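Local coordinates for general odorant-binding protein 28a (Drosophila melanogaster, PDB 6QQ4) that probably binds odorants and pheromones as a small, secreted, disulfide-bonded helical carrier of the insect olfactory system, at residues Met10-Ser15 against Ala46-Asn51; Ile94-Asp99 against Glu105-Cys110; Gln72-Gly75 against Lys80-Ile83. All blocks are in the same frame, centred on the assembly; numbering follows the deposited sequence.

Contact 1: Met10-Ser15 against Ala46-Asn51; sequences MESAES and ACVMKN
Rotation about the first side-chain bond sends Ser-12 OG (chi1 178°) and Asn-51 CG (chi1 -161°) away from their own backbone nitrogens and into the space between two helices, while Val-48 keeps CG2 opposite its carbonyl carbon and turned to Ala-13. The valine methyl makes the tightest apolar touch: Val-48 CG2 lies 3.6 Å from Ala-13 CA and nearly as close to the alanine methyl, so one branch rests on the backbone of helix 2-20. Beside this patch, Ser-12 OG reaches the amide end of Asn-51, with ND2 3.1 Å away, and also passes 4.1 Å from Val-48 CG2. A turn further on, Ser-15 OG donates to Ser-12 O, 2.9 Å away. The helix segments cross at 122° with their axes 9.0 Å apart, and Val-48 CG2 fills the space in front of Ala-13. Leu-27 and Met-30 of helix 24-31 cover Ala-13 further, and Leu-9 packs on Val-48. Close by, Cys-47 is bonded to Cys-16, so a disulfide ties the same two helices covalently, as in the six-cysteine, all-helical fold of the insect PBP/GOBP family.

Contact 2: Ile94-Asp99 against Glu105-Cys110; sequences ITVPDD and EAYGTC
Val-96 lays its CG1 methyl over one face of the Tyr-107 ring, 3.9 Å from the centroid and 21° off the ring normal, a CH-pi contact displaced toward the rim near CE1 and CZ. In this all-helical PBP/GOBP fold, the extended connection between helix 78-91 and helix 100-117 thus doubles back along the helix that it leads into. The same methyl also meets Ala-106 CB at 4.0 Å, filling the angle between the alanine and the ring, and Val-96 CG2 passes near the phenol oxygen.

Ile-94 works beside it with its longer branch. Its CG1 sits between the backbone nitrogen and the carbonyl carbon (chi1 66°), and the chain then extends so that CD1 reaches down to the helix, 3.4 Å from Ala-106 O and 3.7 Å from Tyr-107 CD1. That approach to the ring is oblique. The other branch, CG2, turns to Cys-110 SG, 4.0 Å away; this sulfur is bonded to Cys-91, so isoleucine packing and a disulfide together hold the start of the connection to the helix. At its far end, Asp-99 is the N-cap of helix 100-117, with OD1 accepting from the backbone N of Glu-102.

The phenol is fixed by polar contacts as well: its oxygen is hydrogen-bonded with the backbone N of Leu-61. A water in the plane of the ring at its edge accepts from Tyr-107 OH at 2.8 Å and donates to Ile-94 O at 2.6 Å.

Contact 3: Gln72-Gly75 against Lys80-Ile83; sequences QYTG and KLKI
Van der Waals packing carries the meeting of Thr-74 and Leu-81. With CG roughly opposite its backbone nitrogen (chi1 -153°) and an unstaggered second torsion, Leu-81 brings its forked end over the end of helix 66-74. Its CD2 rests 3.5 Å from Gly-75 O and carries the packing; CD1, 3.1 Å from Thr-74 OG1, is unusually close and its placing doubtful. Lys-80 adds the aliphatic part of its extended chain: its CB faces Thr-74 CB at 4.1 Å and CD runs past Thr-74 O, while the amine leads away.

These residues flank the tight connection between two consecutive helices of the PBP/GOBP fold, 66-74 and 78-91, where Gly-75 leaves helical geometry with a positive phi of 84°. His-67, Ala-70 and Lys-71 of helix 66-74 extend the surface against which Leu-81 packs.

Hydrogen bonding stays within each side of the turn. Thr-74 OG1 donates to Gly-75 O over 3.1 Å, with the donor 19° out of the carbonyl plane. At the start of helix 78-91, Asp-77 OD2 accepts from the backbone N of Lys-80. The Thr-74 side chain lies about 5 Å from a bound pentaethylene glycol, probably from the crystallisation liquor, though such molecules often mark pockets.

How the contacts relate
Along the chain, contact 1 closes before contact 3 opens, and contact 3 closes before contact 2 opens. Their centres are about 17 to 20 Å apart, so the three sample separate parts of one compact helical domain. Helix 39-52 joins them: Met-49, on its 46-51 segment, packs with CE 4.1 Å from Gly-108 N of contact 2 and with CG 3.7 Å from Tyr-73 OH of contact 3. Contacts 2 and 3 do not touch, their nearest atoms being about 7 Å apart, but helix 78-91 leads from one toward the other. The disulfide between Cys-43 and Cys-101 joins helix 39-52 of contact 1 to helix 100-117 of contact 2, whereas contact 3 is a turn between neighbouring helices.

Contact 1: Met10-Ser15 against Ala46-Asn51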
ATOM      1  N   MET A  10       6.844  -2.455   7.252  1.00 45.25           N
ATOM      2  CA  MET A  10       8.276  -2.409   6.973  1.00 46.52           C
ATOM      3  C   MET A  10       8.940  -3.757   7.172  1.00 40.80           C
ATOM      4  O   MET A  10       9.902  -4.077   6.475  1.00 45.26           O
ATOM      5  CB  MET A  10       8.958  -1.345   7.829  1.00 45.95           C
ATOM      6  CG  MET A  10       8.680   0.046   7.309  1.00 49.93           C
ATOM      7  SD  MET A  10       8.772   0.103   5.486  1.00 61.11           S
ATOM      8  CE  MET A  10       7.123   0.659   5.083  1.00 48.78           C
ATOM      9  N   GLU A  11       8.421  -4.545   8.111  1.00 41.70           N
ATOM     10  CA  GLU A  11       8.888  -5.912   8.287  1.00 43.93           C
ATOM     11  C   GLU A  11       8.546  -6.714   7.042  1.00 40.86           C
ATOM     12  O   GLU A  11       9.376  -7.434   6.499  1.00 42.32           O
ATOM     13  CB  GLU A  11       8.249  -6.571   9.510  1.00 45.49           C
ATOM     14  CG  GLU A  11       8.429  -5.832  10.824  1.00 48.69           C
ATOM     15  CD  GLU A  11       7.589  -6.443  11.942  1.00 51.39           C
ATOM     16  OE1 GLU A  11       7.643  -7.682  12.124  1.00 52.25           O
ATOM     17  OE2 GLU A  11       6.851  -5.687  12.618  1.00 53.30           O
ATOM     18  N   SER A  12       7.300  -6.589   6.607  1.00 43.82           N
ATOM     19  CA  SER A  12       6.857  -7.257   5.397  1.00 40.58           C
ATOM     20  C   SER A  12       7.719  -6.798   4.221  1.00 42.84           C
ATOM     21  O   SER A  12       8.219  -7.610   3.445  1.00 45.74           O
ATOM     22  CB  SER A  12       5.376  -6.971   5.152  1.00 41.48           C
ATOM     23  OG  SER A  12       4.941  -7.568   3.954  1.00 47.24           O
ATOM     24  N   ALA A  13       7.930  -5.494   4.113  1.00 39.34           N
ATOM     25  CA  ALA A  13       8.734  -4.967   3.023  1.00 40.37           C
ATOM     26  C   ALA A  13      10.174  -5.488   3.058  1.00 41.43           C
ATOM     27  O   ALA A  13      10.795  -5.690   2.013  1.00 37.23           O
ATOM     28  CB  ALA A  13       8.714  -3.450   3.050  1.00 39.62           C
ATOM     29  N   GLU A  14      10.702  -5.706   4.257  1.00 39.86           N
ATOM     30  CA  GLU A  14      12.063  -6.198   4.400  1.00 42.34           C
ATOM     31  C   GLU A  14      12.201  -7.625   3.881  1.00 44.25           C
ATOM     32  O   GLU A  14      13.222  -7.979   3.295  1.00 48.85           O
ATOM     33  CB  GLU A  14      12.517  -6.134   5.864  1.00 47.80           C
ATOM     34  CG  GLU A  14      14.033  -5.995   6.018  1.00 55.71           C
ATOM     35  CD  GLU A  14      14.553  -6.478   7.367  1.00 59.33           C
ATOM     36  OE1 GLU A  14      13.748  -6.992   8.180  1.00 50.61           O
ATOM     37  OE2 GLU A  14      15.776  -6.345   7.607  1.00 68.94           O
ATOM     38  N   SER A  15      11.184  -8.450   4.104  1.00 43.70           N
ATOM     39  CA  SER A  15      11.240  -9.828   3.624  1.00 47.67           C
ATOM     40  C   SER A  15      10.901  -9.914   2.123  1.00 47.01           C
ATOM     41  O   SER A  15      11.246 -10.889   1.451  1.00 45.26           O
ATOM     42  CB  SER A  15      10.304 -10.718   4.445  1.00 40.09           C
ATOM     43  OG  SER A  15       8.983 -10.218   4.429  1.00 56.95           O
ATOM     44  N   ALA A  46       4.208  -4.008  -4.632  1.00 27.96           N
ATOM     45  CA  ALA A  46       3.274  -5.074  -5.034  1.00 28.07           C
ATOM     46  C   ALA A  46       3.366  -6.263  -4.085  1.00 32.77           C
ATOM     47  O   ALA A  46       2.360  -6.846  -3.710  1.00 28.01           O
ATOM     48  CB  ALA A  46       3.550  -5.531  -6.456  1.00 23.56           C
ATOM     49  N   CYS A  47       4.592  -6.603  -3.713  1.00 27.91           N
ATOM     50  CA  CYS A  47       4.857  -7.752  -2.855  1.00 34.30           C
ATOM     51  C   CYS A  47       4.268  -7.537  -1.456  1.00 36.02           C
ATOM     52  O   CYS A  47       3.700  -8.449  -0.857  1.00 32.67           O
ATOM     53  CB  CYS A  47       6.363  -8.012  -2.774  1.00 29.56           C
ATOM     54  SG  CYS A  47       6.855  -9.445  -1.739  1.00 42.10           S
ATOM     55  N   VAL A  48       4.398  -6.326  -0.939  1.00 30.89           N
ATOM     56  CA  VAL A  48       3.775  -5.991   0.331  1.00 34.53           C
ATOM     57  C   VAL A  48       2.242  -6.016   0.249  1.00 35.62           C
ATOM     58  O   VAL A  48       1.579  -6.615   1.094  1.00 40.57           O
ATOM     59  CB  VAL A  48       4.236  -4.610   0.820  1.00 36.32           C
ATOM     60  CG1 VAL A  48       3.415  -4.174   2.018  1.00 36.45           C
ATOM     61  CG2 VAL A  48       5.719  -4.659   1.165  1.00 36.12           C
ATOM     62  N   MET A  49       1.685  -5.362  -0.761  1.00 29.65           N
ATOM     63  CA  MET A  49       0.235  -5.300  -0.906  1.00 35.81           C
ATOM     64  C   MET A  49      -0.368  -6.697  -1.048  1.00 37.96           C
ATOM     65  O   MET A  49      -1.424  -6.990  -0.481  1.00 41.76           O
ATOM     66  CB  MET A  49      -0.146  -4.428  -2.097  1.00 32.33           C
ATOM     67  CG  MET A  49       0.025  -2.931  -1.865  1.00 32.97           C
ATOM     68  SD  MET A  49      -0.532  -1.992  -3.298  1.00 35.88           S
ATOM     69  CE  MET A  49      -0.034  -0.327  -2.847  1.00 42.80           C
ATOM     70  N   LYS A  50       0.306  -7.553  -1.804  1.00 38.06           N
ATOM     71  CA  LYS A  50      -0.139  -8.925  -1.989  1.00 39.94           C
ATOM     72  C   LYS A  50      -0.081  -9.695  -0.668  1.00 43.41           C
ATOM     73  O   LYS A  50      -0.921 -10.553  -0.400  1.00 43.48           O
ATOM     74  CB  LYS A  50       0.704  -9.627  -3.063  1.00 37.74           C
ATOM     75  CG  LYS A  50       0.309  -9.215  -4.468  1.00 34.63           C
ATOM     76  CD  LYS A  50       1.029 -10.016  -5.520  1.00 38.49           C
ATOM     77  CE  LYS A  50       0.455  -9.700  -6.890  1.00 37.41           C
ATOM     78  NZ  LYS A  50       1.197 -10.426  -7.947  1.00 42.46           N
ATOM     79  N   ASN A  51       0.903  -9.383   0.165  1.00 44.08           N
ATOM     80  CA  ASN A  51       0.977 -10.020   1.472  1.00 47.54           C
ATOM     81  C   ASN A  51      -0.163  -9.555   2.381  1.00 45.54           C
ATOM     82  O   ASN A  51      -0.685 -10.325   3.176  1.00 51.64           O
ATOM     83  CB  ASN A  51       2.321  -9.751   2.129  1.00 45.79           C
ATOM     84  CG  ASN A  51       2.625 -10.739   3.236  0.05 49.90           C
ATOM     85  OD1 ASN A  51       2.012 -11.807   3.313  1.00 57.12           O
ATOM     86  ND2 ASN A  51       3.566 -10.386   4.107  0.53 51.31           N
TER

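Contact 2: Ile94-Asp99 against Glu105-Cys110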
ATOM      1  N   ILE A  94      -9.998   2.846  -9.874  1.00 41.26           N
ATOM      2  CA  ILE A  94      -9.130   3.440 -10.893  1.00 38.85           C
ATOM      3  C   ILE A  94      -8.726   2.405 -11.949  1.00 35.92           C
ATOM      4  O   ILE A  94      -8.775   1.203 -11.702  1.00 40.95           O
ATOM      5  CB  ILE A  94      -7.859   4.058 -10.280  1.00 38.48           C
ATOM      6  CG1 ILE A  94      -6.976   2.966  -9.674  1.00 34.41           C
ATOM      7  CG2 ILE A  94      -8.204   5.153  -9.270  1.00 35.35           C
ATOM      8  CD1 ILE A  94      -5.646   3.484  -9.227  1.00 35.26           C
ATOM      9  N   THR A  95      -8.327   2.876 -13.124  1.00 38.60           N
ATOM     10  CA  THR A  95      -7.747   1.987 -14.126  1.00 40.79           C
ATOM     11  C   THR A  95      -6.222   1.843 -13.945  1.00 37.09           C
ATOM     12  O   THR A  95      -5.502   2.842 -13.807  1.00 37.91           O
ATOM     13  CB  THR A  95      -8.043   2.477 -15.553  1.00 47.14           C
ATOM     14  OG1 THR A  95      -7.685   3.859 -15.674  1.00 54.90           O
ATOM     15  CG2 THR A  95      -9.520   2.311 -15.872  1.00 50.86           C
ATOM     16  N   VAL A  96      -5.741   0.600 -13.958  1.00 36.40           N
ATOM     17  CA  VAL A  96      -4.328   0.284 -13.695  1.00 33.10           C
ATOM     18  C   VAL A  96      -3.757  -0.599 -14.807  1.00 37.39           C
ATOM     19  O   VAL A  96      -4.519  -1.173 -15.572  1.00 37.16           O
ATOM     20  CB  VAL A  96      -4.171  -0.431 -12.347  1.00 33.00           C
ATOM     21  CG1 VAL A  96      -4.773   0.422 -11.224  1.00 34.43           C
ATOM     22  CG2 VAL A  96      -4.829  -1.798 -12.392  1.00 34.39           C
ATOM     23  N   PRO A  97      -2.417  -0.715 -14.904  1.00 35.23           N
ATOM     24  CA  PRO A  97      -1.879  -1.586 -15.958  1.00 38.25           C
ATOM     25  C   PRO A  97      -1.941  -3.060 -15.596  1.00 30.66           C
ATOM     26  O   PRO A  97      -2.159  -3.393 -14.438  1.00 30.19           O
ATOM     27  CB  PRO A  97      -0.419  -1.143 -16.077  1.00 32.35           C
ATOM     28  CG  PRO A  97      -0.318   0.167 -15.310  1.00 32.23           C
ATOM     29  CD  PRO A  97      -1.350   0.040 -14.231  1.00 29.54           C
ATOM     30  N   ASP A  98      -1.700  -3.926 -16.571  1.00 33.11           N
ATOM     31  CA  ASP A  98      -1.715  -5.371 -16.341  1.00 29.76           C
ATOM     32  C   ASP A  98      -0.492  -5.814 -15.538  1.00 31.11           C
ATOM     33  O   ASP A  98      -0.525  -6.817 -14.830  1.00 29.83           O
ATOM     34  CB  ASP A  98      -1.764  -6.119 -17.674  1.00 32.74           C
ATOM     35  CG  ASP A  98      -3.058  -5.867 -18.445  1.00 44.03           C
ATOM     36  OD1 ASP A  98      -4.132  -5.713 -17.812  1.00 38.33           O
ATOM     37  OD2 ASP A  98      -2.990  -5.836 -19.692  1.00 51.60           O
ATOM     38  N   ASP A  99       0.591  -5.062 -15.670  1.00 25.85           N
ATOM     39  CA  ASP A  99       1.795  -5.274 -14.869  1.00 27.93           C
ATOM     40  C   ASP A  99       1.485  -5.015 -13.386  1.00 27.47           C
ATOM     41  O   ASP A  99       1.109  -3.905 -13.020  1.00 28.02           O
ATOM     42  CB  ASP A  99       2.918  -4.358 -15.369  1.00 24.95           C
ATOM     43  CG  ASP A  99       4.236  -4.560 -14.623  1.00 25.55           C
ATOM     44  OD1 ASP A  99       4.245  -4.571 -13.383  1.00 29.52           O
ATOM     45  OD2 ASP A  99       5.275  -4.695 -15.279  1.00 27.81           O
ATOM     46  N   GLU A 105       1.642   0.447  -7.745  1.00 29.07           N
ATOM     47  CA  GLU A 105       2.015   1.847  -7.601  1.00 25.17           C
ATOM     48  C   GLU A 105       0.906   2.817  -8.024  1.00 26.78           C
ATOM     49  O   GLU A 105       0.784   3.913  -7.471  1.00 26.51           O
ATOM     50  CB  GLU A 105       3.287   2.133  -8.402  1.00 30.90           C
ATOM     51  CG  GLU A 105       3.849   3.509  -8.205  1.00 27.74           C
ATOM     52  CD  GLU A 105       4.198   3.808  -6.748  1.00 32.91           C
ATOM     53  OE1 GLU A 105       4.221   2.874  -5.929  1.00 31.18           O
ATOM     54  OE2 GLU A 105       4.486   4.982  -6.425  1.00 33.12           O
ATOM     55  N   ALA A 106       0.106   2.432  -9.009  1.00 22.59           N
ATOM     56  CA  ALA A 106      -1.019   3.269  -9.393  1.00 28.15           C
ATOM     57  C   ALA A 106      -2.049   3.283  -8.254  1.00 27.39           C
ATOM     58  O   ALA A 106      -2.625   4.314  -7.957  1.00 27.30           O
ATOM     59  CB  ALA A 106      -1.637   2.791 -10.680  1.00 28.38           C
ATOM     60  N   TYR A 107      -2.256   2.146  -7.596  1.00 27.38           N
ATOM     61  CA  TYR A 107      -3.068   2.139  -6.378  1.00 30.17           C
ATOM     62  C   TYR A 107      -2.449   2.984  -5.264  1.00 28.13           C
ATOM     63  O   TYR A 107      -3.158   3.703  -4.570  1.00 33.40           O
ATOM     64  CB  TYR A 107      -3.285   0.697  -5.879  1.00 28.80           C
ATOM     65  CG  TYR A 107      -4.245  -0.085  -6.730  1.00 28.31           C
ATOM     66  CD1 TYR A 107      -5.476   0.451  -7.097  1.00 35.15           C
ATOM     67  CD2 TYR A 107      -3.917  -1.354  -7.194  1.00 30.41           C
ATOM     68  CE1 TYR A 107      -6.349  -0.253  -7.891  1.00 31.07           C
ATOM     69  CE2 TYR A 107      -4.779  -2.066  -7.994  1.00 28.07           C
ATOM     70  CZ  TYR A 107      -5.994  -1.516  -8.339  1.00 39.71           C
ATOM     71  OH  TYR A 107      -6.865  -2.236  -9.129  1.00 34.55           O
ATOM     72  N   GLY A 108      -1.129   2.894  -5.093  1.00 26.21           N
ATOM     73  CA  GLY A 108      -0.422   3.647  -4.061  1.00 27.10           C
ATOM     74  C   GLY A 108      -0.512   5.150  -4.262  1.00 29.06           C
ATOM     75  O   GLY A 108      -0.663   5.915  -3.316  1.00 28.11           O
ATOM     76  N   THR A 109      -0.417   5.571  -5.518  1.00 26.03           N
ATOM     77  CA  THR A 109      -0.667   6.951  -5.891  1.00 26.34           C
ATOM     78  C   THR A 109      -2.053   7.385  -5.423  1.00 25.71           C
ATOM     79  O   THR A 109      -2.228   8.460  -4.841  1.00 26.35           O
ATOM     80  CB  THR A 109      -0.559   7.133  -7.408  1.00 29.53           C
ATOM     81  OG1 THR A 109       0.770   6.786  -7.824  1.00 28.80           O
ATOM     82  CG2 THR A 109      -0.845   8.572  -7.779  1.00 28.67           C
ATOM     83  N   CYS A 110      -3.038   6.534  -5.655  1.00 24.97           N
ATOM     84  CA  CYS A 110      -4.404   6.861  -5.263  1.00 28.08           C
ATOM     85  C   CYS A 110      -4.527   6.953  -3.731  1.00 29.24           C
ATOM     86  O   CYS A 110      -5.124   7.899  -3.176  1.00 24.53           O
ATOM     87  CB  CYS A 110      -5.378   5.814  -5.804  1.00 31.85           C
ATOM     88  SG  CYS A 110      -7.110   6.252  -5.566  1.00 34.58           S
TER
HETATM   89  O   HOH W   1      -8.998  -1.020 -10.420  1.00 38.22           O

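Contact 3: Gln72-Gly75 against Lys80-Ile83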
ATOM      1  N   GLN A  72      -4.070  -2.355   8.513  1.00 57.53           N
ATOM      2  CA  GLN A  72      -2.658  -2.549   8.178  1.00 55.80           C
ATOM      3  C   GLN A  72      -2.031  -1.251   7.683  1.00 55.51           C
ATOM      4  O   GLN A  72      -0.816  -1.175   7.506  1.00 53.95           O
ATOM      5  CB  GLN A  72      -2.476  -3.635   7.112  1.00 54.76           C
ATOM      6  CG  GLN A  72      -3.091  -4.976   7.461  1.00 58.86           C
ATOM      7  CD  GLN A  72      -2.730  -5.444   8.859  1.00 62.14           C
ATOM      8  OE1 GLN A  72      -3.609  -5.688   9.688  1.00 59.53           O
ATOM      9  NE2 GLN A  72      -1.433  -5.581   9.126  1.00 61.02           N
ATOM     10  N   TYR A  73      -2.863  -0.237   7.457  1.00 56.34           N
ATOM     11  CA  TYR A  73      -2.392   1.065   6.995  1.00 54.52           C
ATOM     12  C   TYR A  73      -2.529   2.172   8.057  1.00 55.80           C
ATOM     13  O   TYR A  73      -1.684   3.063   8.152  1.00 55.12           O
ATOM     14  CB  TYR A  73      -3.155   1.491   5.737  1.00 58.27           C
ATOM     15  CG  TYR A  73      -2.714   0.840   4.444  1.00 55.12           C
ATOM     16  CD1 TYR A  73      -1.662   1.367   3.700  1.00 52.95           C
ATOM     17  CD2 TYR A  73      -3.373  -0.279   3.946  1.00 54.87           C
ATOM     18  CE1 TYR A  73      -1.267   0.789   2.507  1.00 51.27           C
ATOM     19  CE2 TYR A  73      -2.984  -0.864   2.752  1.00 54.57           C
ATOM     20  CZ  TYR A  73      -1.933  -0.324   2.036  1.00 51.03           C
ATOM     21  OH  TYR A  73      -1.546  -0.906   0.850  1.00 54.72           O
ATOM     22  N   THR A  74      -3.598   2.121   8.844  1.00 52.57           N
ATOM     23  CA  THR A  74      -3.932   3.230   9.736  1.00 52.69           C
ATOM     24  C   THR A  74      -3.919   2.876  11.225  1.00 54.81           C
ATOM     25  O   THR A  74      -3.951   3.766  12.084  1.00 51.91           O
ATOM     26  CB  THR A  74      -5.331   3.789   9.406  1.00 55.89           C
ATOM     27  OG1 THR A  74      -6.317   2.790   9.688  1.00 47.45           O
ATOM     28  CG2 THR A  74      -5.419   4.186   7.937  1.00 53.06           C
ATOM     29  N   GLY A  75      -3.887   1.583  11.530  1.00 55.15           N
ATOM     30  CA  GLY A  75      -4.048   1.133  12.898  1.00 57.04           C
ATOM     31  C   GLY A  75      -5.518   1.034  13.262  1.00 51.54           C
ATOM     32  O   GLY A  75      -6.384   1.199  12.402  1.00 55.24           O
ATOM     33  N   LYS A  80      -9.724   7.459  11.730  1.00 43.67           N
ATOM     34  CA  LYS A  80      -8.741   7.141  10.699  1.00 43.75           C
ATOM     35  C   LYS A  80      -9.172   5.945   9.884  1.00 42.50           C
ATOM     36  O   LYS A  80      -9.196   5.988   8.647  1.00 39.09           O
ATOM     37  CB  LYS A  80      -7.373   6.832  11.307  1.00 49.05           C
ATOM     38  CG  LYS A  80      -6.553   8.021  11.745  1.00 52.46           C
ATOM     39  CD  LYS A  80      -5.274   7.525  12.406  1.00 54.77           C
ATOM     40  CE  LYS A  80      -4.412   8.674  12.903  1.00 56.46           C
ATOM     41  NZ  LYS A  80      -3.337   8.191  13.816  1.00 62.06           N
ATOM     42  N   LEU A  81      -9.484   4.872  10.599  1.00 36.62           N
ATOM     43  CA  LEU A  81      -9.809   3.595   9.992  1.00 41.67           C
ATOM     44  C   LEU A  81     -10.953   3.754   9.027  1.00 38.71           C
ATOM     45  O   LEU A  81     -10.933   3.186   7.944  1.00 42.85           O
ATOM     46  CB  LEU A  81     -10.165   2.570  11.064  1.00 42.23           C
ATOM     47  CG  LEU A  81      -9.958   1.085  10.808  1.00 44.57           C
ATOM     48  CD1 LEU A  81      -8.776   0.858   9.904  1.00 52.98           C
ATOM     49  CD2 LEU A  81      -9.734   0.404  12.150  1.00 51.08           C
ATOM     50  N   LYS A  82     -11.946   4.546   9.421  1.00 37.36           N
ATOM     51  CA  LYS A  82     -13.104   4.766   8.574  1.00 38.63           C
ATOM     52  C   LYS A  82     -12.673   5.387   7.253  1.00 39.36           C
ATOM     53  O   LYS A  82     -13.145   4.987   6.201  1.00 41.24           O
ATOM     54  CB  LYS A  82     -14.135   5.660   9.270  1.00 37.11           C
ATOM     55  CG  LYS A  82     -15.348   6.005   8.404  1.00 46.35           C
ATOM     56  CD  LYS A  82     -16.262   7.035   9.076  1.00 49.46           C
ATOM     57  CE  LYS A  82     -15.517   8.337   9.402  1.00 57.31           C
ATOM     58  NZ  LYS A  82     -14.849   8.979   8.215  1.00 53.48           N
ATOM     59  N   ILE A  83     -11.771   6.361   7.317  1.00 37.58           N
ATOM     60  CA  ILE A  83     -11.315   7.060   6.117  1.00 38.93           C
ATOM     61  C   ILE A  83     -10.597   6.127   5.136  1.00 34.11           C
ATOM     62  O   ILE A  83     -10.846   6.170   3.930  1.00 38.53           O
ATOM     63  CB  ILE A  83     -10.383   8.212   6.483  1.00 37.47           C
ATOM     64  CG1 ILE A  83     -11.133   9.255   7.316  1.00 38.85           C
ATOM     65  CG2 ILE A  83      -9.782   8.835   5.225  1.00 38.20           C
ATOM     66  CD1 ILE A  83     -10.283  10.433   7.717  1.00 41.91           C
TER